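Local coordinates for protein CalS13 (Micromonospora echinospora, PDB 4ZAS) that is probably a pyridoxal-phosphate-dependent sugar aminotransferase, and binds dTDP-4-keto-6-deoxyglucose at a site shared by two subunits, at residues Thr112-Glu117 and Ala138-Asp143; His162-Pro167 and Met327-Val332; Gln196-Thr201 and Cys214-Gly219. All blocks are in the same frame, centred on the assembly; numbering follows the deposited sequence.

All three contacts use loops next to one mixed seven-stranded sheet. Contact 1 joins the loops after strands 108-111 and 129-132, contact 2 sets the loop after strand 155-161 against strand 328-332 of a smaller antiparallel sheet, and contact 3 links the loop after strand 189-193 to strand 213-217. Contact 1 closes before contact 2 opens, and contact 3 falls, in sequence, between the two segments of contact 2. Centres of contacts 1 and 2 are about 10 Å apart, of 2 and 3 about 14 Å, of 1 and 3 about 16 Å. N141 in contact 1 probably hydrogen-bonds W163 and Y166, and L164 N probably bonds Q196 OE1, so contact 2 bridges the other two near the nucleotide sugar.

Contact 1: residues Thr112-Glu117 and Ala138-Asp143; sequences TPLTFE and ATLNMD. With T46 (dTDP-4-keto-6-deoxyglucose), chain H.
T112 faces M142 with their CA atoms 5.8 Å apart, and L114 faces L140 with theirs at 7.2 Å, so the two loops run in opposite senses and diverge slightly. No direct backbone bond joins them. Each has its own ST turn, with T112 OG1 accepting from L114 N and T139 OG1 from N141 N, and L114 is also the centre of an inverse gamma turn. The polar link is a bridging water that donates to L114 O and, over 2.9 Å, to L140 O, while accepting a short bond from T112 OG1; three bonds therefore grip it and tie both loops together. Beside it L114 CD2 lies 3.7 Å from L140 O and 4.0 Å from L140 CB, the two leucine side chains passing at a slant. M142 reaches the first turn of the other loop: CG stands anti to the backbone N (chi1 -177°), the chain runs on extended, and a bend at chi3 (-69°) carries CE to 3.8 Å from T112 N. These loops follow strands 108-111 and 129-132, adjacent parallel strands at the edge of the large sheet expected of a fold type I aminotransferase, and T112 and M142 also pack on strand 155-161. Further along, F116 enters the ligand pocket. The keto oxygen O4 of dTDP-4-keto-6-deoxyglucose sits over the centre of one ring face, 3.0 Å from F116 CG, while W248 of the second subunit meets the same phenyl ring with planes at about 50°.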
loop_
_atom_site.group_PDB
_atom_site.type_symbol
_atom_site.label_atom_id
_atom_site.label_comp_id
_atom_site.label_asym_id
_atom_site.label_seq_id
_atom_site.Cartn_x
_atom_site.Cartn_y
_atom_site.Cartn_z
ATOM N N THR A 112 7.611 2.668 20.909
ATOM C CA THR A 112 7.123 1.733 21.910
ATOM C C THR A 112 6.870 0.370 21.298
ATOM O O THR A 112 6.421 0.272 20.164
ATOM C CB THR A 112 5.852 2.233 22.582
ATOM O OG1 THR A 112 5.268 1.142 23.310
ATOM C CG2 THR A 112 4.873 2.702 21.538
ATOM N N PRO A 113 7.206 -0.692 22.039
ATOM C CA PRO A 113 6.975 -2.057 21.561
ATOM C C PRO A 113 5.566 -2.569 21.856
ATOM O O PRO A 113 5.146 -3.578 21.266
ATOM C CB PRO A 113 8.035 -2.876 22.313
ATOM C CG PRO A 113 8.345 -2.101 23.485
ATOM C CD PRO A 113 8.083 -0.657 23.211
ATOM N N LEU A 114 4.838 -1.869 22.726
ATOM C CA LEU A 114 3.458 -2.239 23.030
ATOM C C LEU A 114 2.526 -1.550 22.045
ATOM O O LEU A 114 2.014 -0.446 22.286
ATOM C CB LEU A 114 3.100 -1.882 24.480
ATOM C CG LEU A 114 1.697 -2.272 24.957
ATOM C CD1 LEU A 114 1.437 -3.683 24.565
ATOM C CD2 LEU A 114 1.605 -2.144 26.475
ATOM N N THR A 115 2.291 -2.236 20.937
ATOM C CA THR A 115 1.532 -1.665 19.840
ATOM C C THR A 115 1.412 -2.704 18.748
ATOM O O THR A 115 1.994 -3.789 18.853
ATOM C CB THR A 115 2.221 -0.376 19.279
ATOM O OG1 THR A 115 1.412 0.231 18.260
ATOM C CG2 THR A 115 3.596 -0.707 18.721
ATOM N N PHE A 116 0.639 -2.379 17.716
ATOM C CA PHE A 116 0.568 -3.207 16.512
ATOM C C PHE A 116 1.888 -3.110 15.758
ATOM O O PHE A 116 2.493 -2.027 15.714
ATOM C CB PHE A 116 -0.590 -2.757 15.618
ATOM C CG PHE A 116 -0.764 -3.584 14.380
ATOM C CD1 PHE A 116 -1.041 -4.935 14.466
ATOM C CD2 PHE A 116 -0.679 -2.995 13.117
ATOM C CE1 PHE A 116 -1.229 -5.691 13.318
ATOM C CE2 PHE A 116 -0.855 -3.744 11.973
ATOM C CZ PHE A 116 -1.144 -5.089 12.075
ATOM N N GLU A 117 2.329 -4.214 15.164
ATOM C CA GLU A 117 3.587 -4.222 14.409
ATOM C C GLU A 117 3.621 -3.188 13.266
ATOM O O GLU A 117 4.687 -2.696 12.905
ATOM C CB GLU A 117 3.871 -5.613 13.828
ATOM C CG GLU A 117 4.310 -6.665 14.854
ATOM C CD GLU A 117 3.163 -7.399 15.566
ATOM O OE1 GLU A 117 1.975 -7.036 15.413
ATOM O OE2 GLU A 117 3.473 -8.388 16.255
ATOM N N ALA A 138 0.882 2.272 33.760
ATOM C CA ALA A 138 -0.421 2.817 34.125
ATOM C C ALA A 138 -1.239 3.206 32.901
ATOM O O ALA A 138 -2.470 3.193 32.962
ATOM C CB ALA A 138 -0.266 4.016 35.047
ATOM N N THR A 139 -0.562 3.576 31.807
ATOM C CA THR A 139 -1.238 4.047 30.593
ATOM C C THR A 139 -1.121 3.082 29.407
ATOM O O THR A 139 -1.857 3.194 28.431
ATOM C CB THR A 139 -0.676 5.413 30.125
ATOM O OG1 THR A 139 0.728 5.288 29.871
ATOM C CG2 THR A 139 -0.875 6.500 31.170
ATOM N N LEU A 140 -0.180 2.149 29.507
ATOM C CA LEU A 140 0.200 1.261 28.422
ATOM C C LEU A 140 0.858 2.049 27.284
ATOM O O LEU A 140 1.171 1.479 26.234
ATOM C CB LEU A 140 -1.013 0.475 27.914
ATOM C CG LEU A 140 -1.771 -0.363 28.948
ATOM C CD1 LEU A 140 -2.973 -1.022 28.312
ATOM C CD2 LEU A 140 -0.889 -1.414 29.631
ATOM N N ASN A 141 1.107 3.343 27.505
ATOM C CA ASN A 141 1.821 4.163 26.525
ATOM C C ASN A 141 3.296 4.346 26.899
ATOM O O ASN A 141 3.741 3.864 27.928
ATOM C CB ASN A 141 1.140 5.530 26.350
ATOM C CG ASN A 141 -0.199 5.427 25.636
ATOM O OD1 ASN A 141 -0.424 4.497 24.868
ATOM N ND2 ASN A 141 -1.083 6.391 25.872
ATOM N N MET A 142 4.045 5.057 26.060
ATOM C CA MET A 142 5.490 5.215 26.237
ATOM C C MET A 142 5.837 5.900 27.549
ATOM O O MET A 142 5.216 6.886 27.923
ATOM C CB MET A 142 6.089 6.020 25.082
ATOM C CG MET A 142 7.589 6.182 25.151
ATOM S SD MET A 142 8.246 7.209 23.826
ATOM C CE MET A 142 7.972 6.170 22.386
ATOM N N ASP A 143 6.854 5.375 28.224
ATOM C CA ASP A 143 7.418 6.009 29.402
ATOM C C ASP A 143 8.201 7.228 28.969
ATOM O O ASP A 143 9.285 7.109 28.406
ATOM C CB ASP A 143 8.316 5.026 30.151
ATOM C CG ASP A 143 8.780 5.551 31.489
ATOM O OD1 ASP A 143 8.987 6.774 31.626
ATOM O OD2 ASP A 143 8.960 4.722 32.404
HETATM C C4 T46 H . -4.475 -4.337 13.735
HETATM C C5 T46 H . -4.941 -5.097 15.015
HETATM C C6 T46 H . -4.719 -4.192 16.189
HETATM C C21 T46 H . -14.407 -8.540 11.270
HETATM O O21 T46 H . -15.467 -8.853 11.724
HETATM N N31 T46 H . -14.215 -7.998 9.861
HETATM C C41 T46 H . -12.907 -7.623 9.335
HETATM O O41 T46 H . -12.822 -7.205 8.233
HETATM C C51 T46 H . -11.708 -7.754 10.158
HETATM C C5A T46 H . -10.329 -7.338 9.563
HETATM C C61 T46 H . -11.827 -8.273 11.537
HETATM N N11 T46 H . -13.133 -8.653 12.087
HETATM C C1, T46 H . -13.311 -9.189 13.462
HETATM C C2, T46 H . -12.798 -10.440 13.512
HETATM C C3, T46 H . -11.907 -10.561 14.886
HETATM O O3, T46 H . -12.749 -11.209 15.891
HETATM O O4, T46 H . -12.628 -8.359 14.520
HETATM C C4, T46 H . -11.602 -9.377 15.267
HETATM C C5, T46 H . -10.145 -9.025 14.893
HETATM O O5, T46 H . -9.920 -9.407 13.530
HETATM P P T46 H . -8.360 -9.751 13.073
HETATM O O1P T46 H . -8.187 -11.258 12.950
HETATM O O2P T46 H . -8.077 -9.066 11.756
HETATM O OPP T46 H . -7.362 -9.108 14.258
HETATM P P2 T46 H . -5.728 -8.727 14.099
HETATM O O4P T46 H . -5.006 -8.880 15.434
HETATM O O3P T46 H . -5.119 -9.641 13.054
HETATM O O1 T46 H . -5.525 -7.182 13.560
HETATM C C1 T46 H . -6.553 -6.280 13.684
HETATM C C2 T46 H . -6.404 -5.394 12.484
HETATM O O2 T46 H . -6.660 -6.202 11.287
HETATM C C3 T46 H . -5.008 -4.917 12.439
HETATM O O3 T46 H . -4.848 -3.943 11.366
HETATM O O4 T46 H . -3.737 -3.424 13.793
HETATM O O5 T46 H . -6.335 -5.532 14.933
HETATM O O HOH W 1 2.857 1.552 23.936
#

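Contact 2: residues His162-Pro167 and Met327-Val332; sequences HWLGYP and MYPLKV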
loop_
_atom_site.group_PDB
_atom_site.type_symbol
_atom_site.label_atom_id
_atom_site.label_comp_id
_atom_site.label_asym_id
_atom_site.label_seq_id
_atom_site.Cartn_x
_atom_site.Cartn_y
_atom_site.Cartn_z
ATOM N N HIS A 162 -0.955 6.242 20.857
ATOM C CA HIS A 162 -2.085 6.435 21.764
ATOM C C HIS A 162 -2.835 5.119 21.884
ATOM O O HIS A 162 -3.900 4.955 21.293
ATOM C CB HIS A 162 -3.035 7.503 21.237
ATOM C CG HIS A 162 -2.385 8.817 20.941
ATOM N ND1 HIS A 162 -1.946 9.675 21.929
ATOM C CD2 HIS A 162 -2.110 9.429 19.763
ATOM C CE1 HIS A 162 -1.435 10.760 21.373
ATOM N NE2 HIS A 162 -1.523 10.637 20.061
ATOM N N TRP A 163 -2.299 4.189 22.657
ATOM C CA TRP A 163 -2.895 2.863 22.743
ATOM C C TRP A 163 -4.365 2.929 23.174
ATOM O O TRP A 163 -4.721 3.654 24.107
ATOM C CB TRP A 163 -2.090 1.970 23.691
ATOM C CG TRP A 163 -2.484 0.533 23.610
ATOM C CD1 TRP A 163 -3.041 -0.226 24.604
ATOM C CD2 TRP A 163 -2.387 -0.321 22.459
ATOM N NE1 TRP A 163 -3.279 -1.504 24.147
ATOM C CE2 TRP A 163 -2.886 -1.584 22.832
ATOM C CE3 TRP A 163 -1.923 -0.139 21.150
ATOM C CZ2 TRP A 163 -2.931 -2.663 21.943
ATOM C CZ3 TRP A 163 -1.972 -1.216 20.268
ATOM C CH2 TRP A 163 -2.470 -2.456 20.672
ATOM N N LEU A 164 -5.208 2.231 22.411
ATOM C CA LEU A 164 -6.663 2.156 22.597
ATOM C C LEU A 164 -7.362 3.502 22.475
ATOM O O LEU A 164 -8.546 3.612 22.764
ATOM C CB LEU A 164 -6.981 1.528 23.947
ATOM C CG LEU A 164 -6.304 0.169 24.081
ATOM C CD1 LEU A 164 -6.518 -0.389 25.458
ATOM C CD2 LEU A 164 -6.819 -0.794 23.005
ATOM N N GLY A 165 -6.642 4.517 22.015
ATOM C CA GLY A 165 -7.204 5.855 21.926
ATOM C C GLY A 165 -7.090 6.654 23.214
ATOM O O GLY A 165 -7.769 7.674 23.388
ATOM N N TYR A 166 -6.242 6.194 24.131
ATOM C CA TYR A 166 -5.938 6.973 25.326
ATOM C C TYR A 166 -4.736 7.848 25.015
ATOM O O TYR A 166 -3.647 7.347 24.755
ATOM C CB TYR A 166 -5.673 6.083 26.571
ATOM C CG TYR A 166 -5.436 6.895 27.828
ATOM C CD1 TYR A 166 -6.494 7.276 28.656
ATOM C CD2 TYR A 166 -4.159 7.320 28.174
ATOM C CE1 TYR A 166 -6.279 8.041 29.815
ATOM C CE2 TYR A 166 -3.935 8.082 29.329
ATOM C CZ TYR A 166 -4.998 8.442 30.144
ATOM O OH TYR A 166 -4.766 9.202 31.275
ATOM N N PRO A 167 -4.941 9.157 25.015
ATOM C CA PRO A 167 -3.887 10.096 24.610
ATOM C C PRO A 167 -2.629 10.111 25.474
ATOM O O PRO A 167 -2.688 10.262 26.692
ATOM C CB PRO A 167 -4.581 11.455 24.694
ATOM C CG PRO A 167 -6.045 11.138 24.512
ATOM C CD PRO A 167 -6.242 9.818 25.214
ATOM N N MET A 327 -10.954 -0.312 22.545
ATOM C CA MET A 327 -11.171 -1.499 23.353
ATOM C C MET A 327 -11.012 -1.060 24.802
ATOM O O MET A 327 -10.520 0.021 25.055
ATOM C CB MET A 327 -10.184 -2.607 22.979
ATOM C CG MET A 327 -10.419 -3.169 21.595
ATOM S SD MET A 327 -9.222 -4.416 21.080
ATOM C CE MET A 327 -7.749 -3.439 20.998
ATOM N N TYR A 328 -11.450 -1.870 25.757
ATOM C CA TYR A 328 -11.277 -1.518 27.163
ATOM C C TYR A 328 -10.161 -2.373 27.784
ATOM O O TYR A 328 -10.237 -3.607 27.755
ATOM C CB TYR A 328 -12.587 -1.699 27.935
ATOM C CG TYR A 328 -12.545 -1.129 29.332
ATOM C CD1 TYR A 328 -12.071 -1.879 30.391
ATOM C CD2 TYR A 328 -12.955 0.168 29.581
ATOM C CE1 TYR A 328 -12.018 -1.362 31.662
ATOM C CE2 TYR A 328 -12.900 0.701 30.848
ATOM C CZ TYR A 328 -12.435 -0.065 31.891
ATOM O OH TYR A 328 -12.401 0.468 33.162
ATOM N N PRO A 329 -9.116 -1.719 28.325
ATOM C CA PRO A 329 -7.939 -2.350 28.932
ATOM C C PRO A 329 -8.134 -2.738 30.407
ATOM O O PRO A 329 -8.800 -2.008 31.148
ATOM C CB PRO A 329 -6.875 -1.262 28.823
ATOM C CG PRO A 329 -7.634 -0.020 28.951
ATOM C CD PRO A 329 -8.974 -0.256 28.292
ATOM N N LEU A 330 -7.569 -3.883 30.801
ATOM C CA LEU A 330 -7.449 -4.286 32.194
ATOM C C LEU A 330 -6.072 -4.914 32.406
ATOM O O LEU A 330 -5.489 -5.455 31.469
ATOM C CB LEU A 330 -8.529 -5.295 32.585
ATOM C CG LEU A 330 -9.976 -4.826 32.660
ATOM C CD1 LEU A 330 -10.872 -5.992 33.091
ATOM C CD2 LEU A 330 -10.105 -3.623 33.591
ATOM N N LYS A 331 -5.538 -4.839 33.619
ATOM C CA LYS A 331 -4.387 -5.672 33.947
ATOM C C LYS A 331 -4.811 -6.697 34.997
ATOM O O LYS A 331 -5.197 -6.329 36.108
ATOM C CB LYS A 331 -3.212 -4.827 34.420
ATOM C CG LYS A 331 -2.727 -3.861 33.363
ATOM C CD LYS A 331 -1.727 -2.895 33.927
ATOM C CE LYS A 331 -2.422 -1.856 34.804
ATOM N NZ LYS A 331 -1.448 -0.993 35.534
ATOM N N VAL A 332 -4.743 -7.979 34.647
ATOM C CA VAL A 332 -5.325 -9.027 35.482
ATOM C C VAL A 332 -4.321 -10.089 35.901
ATOM O O VAL A 332 -3.430 -10.442 35.134
ATOM C CB VAL A 332 -6.501 -9.715 34.751
ATOM C CG1 VAL A 332 -7.546 -8.699 34.384
ATOM C CG2 VAL A 332 -6.029 -10.414 33.482
#
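L164, M327 and P329 carry this contact, and L164 contributes the most buried surface, its two methyl branches dividing the work. L164 CD2 meets M327 CE at 3.4 Å and M327 CB at 3.8 Å; L164 CD1 lies against the pyrrolidine ring, 3.5 Å from P329 CB and 3.7 Å from P329 CG. The two partners are approached differently: the M327 side chain lies roughly perpendicular to that of L164, while the P329 ring runs alongside it, pointing the other way. L164 sits in a tight loop in which G165 N bonds H162 O at 2.9 Å and Y166 N bonds W163 O. The leucine itself has a positive phi (61°), and its CG, beside the backbone N and anti to the carbonyl carbon (chi1 -55°), directs CD1 at P329 and CD2 at M327. L164 CD2 also rests 3.8 Å above the plane of the W163 indole, toward its rim, so this methyl touches both an aromatic face and a methionine. M327 folds back at chi3 (-66°), which brings its methyl round to the leucine; the M327 side chain lies about 6 Å from the bound nucleotide sugar and also touches V352 of its pocket. With an alanine in place of L164, both methyls would go, which would probably open a gap between the 162-167 loop and M327 and P329, and leave the M327 methyl freer to turn. L164 also packs on H381, whose NE2 bonds W163 NE1. The loop thus packs onto the three-stranded antiparallel sheet 312-313, 328-332 and 379-382, consistent with the interface of large and small domains in fold type I pyridoxal phosphate enzymes.

Contact 3: residues Gln196-Thr201 and Cys214-Gly219; sequences QAWGAT and CVYSTG
The edge of the Y216 ring packs against the backbone of A197 and W198, with a looser side-chain contact to W198, deep in the chain between a turn that follows strand 189-193 and strand 213-217, which is its neighbour in the large mixed sheet. The evidence lies in the ring geometry. Y216 presents its CD2-CE2 edge: Y216 CE2 is 3.7 Å from W198 CA, which lies in the plane of the phenol, and 3.8 Å from W198 N. A197 O comes to 3.9 Å from Y216 CE2 at an oblique slant. The side chains themselves touch more loosely, W198 CE3 to Y216 CD2 at 4.4 Å, with CD2 at the edge of the indole near its plane, so neither ring stacks on the other. Y216 CG stands beside its backbone N, anti to the carbonyl carbon (chi1 -80°), which swings the ring out from the strand toward the turn, although CB itself points neither to nor from it. The turn is type II, from A197 to A200, closed by A200 N to A197 O at 2.9 Å. G199 has a positive phi at which any side chain would press on W198 O. Around this core, Y216 stacks on F231 of strand 230-233, and W198 packs on R70 as well as on L285 and V288 of helix 275-305. Q196 and S217 reach the cofactor: Q196 NE2 bonds O3 and S217 OG bonds OP2 of the pyridoxal-phosphate-lysine at position 222, while S217 OG also accepts from G219 N in an ST turn. The buried phenol hydroxyl finds L207 O instead of the turn, which implies that the two segments meet here through close packing, without a hydrogen bond between them.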
loop_
_atom_site.group_PDB
_atom_site.type_symbol
_atom_site.label_atom_id
_atom_site.label_comp_id
_atom_site.label_asym_id
_atom_site.label_seq_id
_atom_site.Cartn_x
_atom_site.Cartn_y
_atom_site.Cartn_z
ATOM N N GLN A 196 -5.891 4.051 16.533
ATOM C CA GLN A 196 -7.075 3.638 17.271
ATOM C C GLN A 196 -7.752 4.824 17.923
ATOM O O GLN A 196 -8.631 4.656 18.764
ATOM C CB GLN A 196 -6.714 2.603 18.326
ATOM C CG GLN A 196 -5.874 1.493 17.798
ATOM C CD GLN A 196 -5.344 0.600 18.886
ATOM O OE1 GLN A 196 -5.466 0.912 20.055
ATOM N NE2 GLN A 196 -4.795 -0.550 18.508
ATOM N N ALA A 197 -7.311 6.021 17.562
ATOM C CA ALA A 197 -7.624 7.207 18.352
ATOM C C ALA A 197 -8.596 8.157 17.692
ATOM O O ALA A 197 -8.705 9.294 18.121
ATOM C CB ALA A 197 -6.338 7.956 18.676
ATOM N N TRP A 198 -9.308 7.719 16.661
ATOM C CA TRP A 198 -10.289 8.613 16.060
ATOM C C TRP A 198 -11.277 9.082 17.116
ATOM O O TRP A 198 -11.871 8.273 17.805
ATOM C CB TRP A 198 -11.061 7.951 14.908
ATOM C CG TRP A 198 -12.207 8.843 14.511
ATOM C CD1 TRP A 198 -13.450 8.877 15.070
ATOM C CD2 TRP A 198 -12.196 9.852 13.502
ATOM N NE1 TRP A 198 -14.209 9.852 14.481
ATOM C CE2 TRP A 198 -13.467 10.461 13.506
ATOM C CE3 TRP A 198 -11.233 10.307 12.601
ATOM C CZ2 TRP A 198 -13.807 11.486 12.635
ATOM C CZ3 TRP A 198 -11.567 11.334 11.745
ATOM C CH2 TRP A 198 -12.846 11.911 11.765
ATOM N N GLY A 199 -11.460 10.388 17.233
ATOM C CA GLY A 199 -12.423 10.921 18.172
ATOM C C GLY A 199 -11.764 11.301 19.481
ATOM O O GLY A 199 -12.315 12.072 20.275
ATOM N N ALA A 200 -10.586 10.743 19.730
ATOM C CA ALA A 200 -9.901 11.038 20.980
ATOM C C ALA A 200 -9.584 12.522 21.034
ATOM O O ALA A 200 -9.339 13.160 20.007
ATOM C CB ALA A 200 -8.638 10.201 21.126
ATOM N N THR A 201 -9.622 13.071 22.240
ATOM C CA THR A 201 -9.401 14.489 22.445
ATOM C C THR A 201 -8.341 14.660 23.536
ATOM O O THR A 201 -8.262 13.851 24.451
ATOM C CB THR A 201 -10.730 15.199 22.782
ATOM O OG1 THR A 201 -10.934 16.265 21.852
ATOM C CG2 THR A 201 -10.768 15.743 24.200
ATOM N N CYS A 214 0.728 13.355 12.728
ATOM C CA CYS A 214 -0.188 12.311 13.242
ATOM C C CYS A 214 -0.709 11.383 12.142
ATOM O O CYS A 214 -1.190 11.850 11.104
ATOM C CB CYS A 214 -1.390 12.951 13.930
ATOM S SG CYS A 214 -0.976 14.036 15.273
ATOM N N VAL A 215 -0.637 10.074 12.379
ATOM C CA VAL A 215 -1.131 9.082 11.424
ATOM C C VAL A 215 -2.334 8.346 11.982
ATOM O O VAL A 215 -2.261 7.787 13.067
ATOM C CB VAL A 215 -0.038 8.075 11.043
ATOM C CG1 VAL A 215 -0.584 7.073 10.043
ATOM C CG2 VAL A 215 1.195 8.798 10.503
ATOM N N TYR A 216 -3.426 8.330 11.221
ATOM C CA TYR A 216 -4.670 7.656 11.596
ATOM C C TYR A 216 -4.908 6.449 10.717
ATOM O O TYR A 216 -4.447 6.420 9.579
ATOM C CB TYR A 216 -5.866 8.609 11.468
ATOM C CG TYR A 216 -6.093 9.605 12.606
ATOM C CD1 TYR A 216 -5.392 10.806 12.684
ATOM C CD2 TYR A 216 -7.070 9.368 13.561
ATOM C CE1 TYR A 216 -5.639 11.718 13.707
ATOM C CE2 TYR A 216 -7.322 10.258 14.572
ATOM C CZ TYR A 216 -6.613 11.434 14.651
ATOM O OH TYR A 216 -6.902 12.309 15.688
ATOM N N SER A 217 -5.628 5.455 11.228
ATOM C CA SER A 217 -6.069 4.350 10.388
ATOM C C SER A 217 -7.574 4.364 10.218
ATOM O O SER A 217 -8.312 4.657 11.162
ATOM C CB SER A 217 -5.641 3.005 10.984
ATOM O OG SER A 217 -6.259 1.910 10.318
ATOM N N THR A 218 -8.036 4.024 9.017
ATOM C CA THR A 218 -9.460 3.814 8.799
ATOM C C THR A 218 -9.687 2.407 8.256
ATOM O O THR A 218 -10.594 2.184 7.437
ATOM C CB THR A 218 -10.072 4.853 7.844
ATOM O OG1 THR A 218 -9.290 4.931 6.650
ATOM C CG2 THR A 218 -10.116 6.209 8.501
ATOM N N GLY A 219 -8.865 1.465 8.732
ATOM C CA GLY A 219 -9.014 0.048 8.416
ATOM C C GLY A 219 -10.325 -0.550 8.913
ATOM O O GLY A 219 -11.097 0.108 9.628
#